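Local structure of NRPS (Penicillium fellutanum, 6NKI) at residues L249-V253 with F322-I326. The protein binds NADPH through a Rossmann-type domain of the male sterility protein family, as part of a nonribosomal peptide synthetase. Residues are numbered along the deposited sequence; the frame is centred on the assembly and turned at random.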
# COMPACT_ATOMS: atom_id res chain seq x y z
N LEU A 249 -8.69 19.02 -2.30
CA LEU A 249 -8.24 18.61 -0.98
C LEU A 249 -7.20 19.58 -0.44
O LEU A 249 -7.39 20.19 0.63
CB LEU A 249 -7.67 17.18 -1.06
CG LEU A 249 -7.38 16.48 0.26
CD1 LEU A 249 -8.68 16.18 0.98
CD2 LEU A 249 -6.53 15.23 0.06
N TRP A 250 -6.11 19.77 -1.18
CA TRP A 250 -5.00 20.56 -0.67
C TRP A 250 -5.30 22.05 -0.66
O TRP A 250 -4.65 22.81 0.07
CB TRP A 250 -3.74 20.30 -1.48
CG TRP A 250 -3.36 18.89 -1.41
CD1 TRP A 250 -3.31 18.00 -2.44
CD2 TRP A 250 -3.08 18.16 -0.23
NE1 TRP A 250 -2.95 16.76 -1.98
CE2 TRP A 250 -2.81 16.82 -0.62
CE3 TRP A 250 -3.00 18.49 1.13
CZ2 TRP A 250 -2.49 15.84 0.28
CZ3 TRP A 250 -2.67 17.52 2.02
CH2 TRP A 250 -2.41 16.19 1.59
N ARG A 251 -6.25 22.50 -1.50
CA ARG A 251 -6.68 23.89 -1.47
C ARG A 251 -7.41 24.20 -0.15
O ARG A 251 -7.26 25.29 0.40
CB ARG A 251 -7.57 24.18 -2.68
CG ARG A 251 -6.86 24.38 -4.04
CD ARG A 251 -7.90 24.44 -5.19
NE ARG A 251 -7.29 24.63 -6.52
CZ ARG A 251 -7.29 25.76 -7.22
NH1 ARG A 251 -6.71 25.79 -8.40
NH2 ARG A 251 -7.92 26.85 -6.77
N VAL A 252 -8.18 23.23 0.36
CA VAL A 252 -8.81 23.37 1.67
C VAL A 252 -7.78 23.25 2.79
O VAL A 252 -7.87 23.91 3.82
CB VAL A 252 -9.93 22.32 1.84
CG1 VAL A 252 -10.51 22.35 3.24
CG2 VAL A 252 -11.01 22.56 0.82
N VAL A 253 -6.77 22.41 2.60
CA VAL A 253 -5.70 22.30 3.58
C VAL A 253 -4.85 23.57 3.59
O VAL A 253 -4.37 23.99 4.65
CB VAL A 253 -4.87 21.03 3.29
CG1 VAL A 253 -3.58 21.00 4.08
CG2 VAL A 253 -5.70 19.78 3.62
N PHE A 322 -7.63 12.08 9.44
CA PHE A 322 -7.01 12.90 8.40
C PHE A 322 -6.39 14.18 8.99
O PHE A 322 -5.19 14.44 8.82
CB PHE A 322 -8.06 13.22 7.31
CG PHE A 322 -7.66 14.35 6.37
CD1 PHE A 322 -6.68 14.16 5.41
CD2 PHE A 322 -8.25 15.61 6.50
CE1 PHE A 322 -6.30 15.19 4.57
CE2 PHE A 322 -7.86 16.65 5.68
CZ PHE A 322 -6.88 16.43 4.70
N TRP A 323 -7.17 14.96 9.73
CA TRP A 323 -6.64 16.23 10.23
C TRP A 323 -5.53 16.05 11.26
O TRP A 323 -4.59 16.86 11.28
CB TRP A 323 -7.74 17.09 10.83
CG TRP A 323 -8.66 17.70 9.85
CD1 TRP A 323 -9.97 17.38 9.65
CD2 TRP A 323 -8.34 18.71 8.90
NE1 TRP A 323 -10.50 18.17 8.66
CE2 TRP A 323 -9.52 18.99 8.18
CE3 TRP A 323 -7.18 19.42 8.60
CZ2 TRP A 323 -9.56 19.96 7.20
CZ3 TRP A 323 -7.23 20.38 7.61
CH2 TRP A 323 -8.40 20.63 6.92
N LYS A 324 -5.59 15.02 12.11
CA LYS A 324 -4.47 14.90 13.04
C LYS A 324 -3.19 14.56 12.31
O LYS A 324 -2.11 14.81 12.85
CB LYS A 324 -4.75 13.89 14.18
CG LYS A 324 -5.08 12.47 13.82
CD LYS A 324 -5.10 11.59 15.10
CE LYS A 324 -6.30 11.81 16.04
NZ LYS A 324 -7.61 11.29 15.54
N ALA A 325 -3.30 14.06 11.08
CA ALA A 325 -2.14 13.78 10.25
C ALA A 325 -1.63 15.05 9.59
O ALA A 325 -0.41 15.27 9.53
CB ALA A 325 -2.49 12.71 9.22
N ILE A 326 -2.55 15.87 9.07
CA ILE A 326 -2.20 17.23 8.63
C ILE A 326 -1.39 17.95 9.72
O ILE A 326 -0.26 18.39 9.50
CB ILE A 326 -3.49 18.02 8.28
CG1 ILE A 326 -4.23 17.45 7.03
CG2 ILE A 326 -3.21 19.53 8.21
CD1 ILE A 326 -3.48 17.58 5.67
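V253 sits at the middle of this contact and meets three side chains of 322-326. Its CG2 lies 3.7 Å from F322 CZ, close to the plane of the ring and at its edge. The same methyl is 3.7 Å from I326 CD1, and these two side chains meet end on. W323 is a looser neighbour, with its CZ3 4.3 Å from V253 CG2. I326 CD1 also touches the rim of the W250 indole, 3.7 Å from CZ3 and near the ring plane. L249 CD1 completes the set at 4.1 Å from F322 CZ, the two side chains running past one another in opposing senses.

F322 and W323 also pack on neighbours in their own helix. I326 CG1 lies against one face of F322, and F322 CE2 sits over the centre of the W323 ring. With CG anti to the backbone N (chi1 165°), the F322 ring comes within contact of V253 and L249. L271 of strand 270-275 touches both L249 and F322, Y262 stacks on W323, and V399 of helix 389-410 packs on I326. The L249 side chain is about 5 Å from the bound NADPH.

The axes of 249-253 and 322-326 approach to 12.8 Å, with a crossing angle of -61°. This buried apolar contact joins helix 248-259 to helix 319-330, consistent with the smaller lobe that packs against the nucleotide-binding sheet in extended short-chain dehydrogenase/reductase folds.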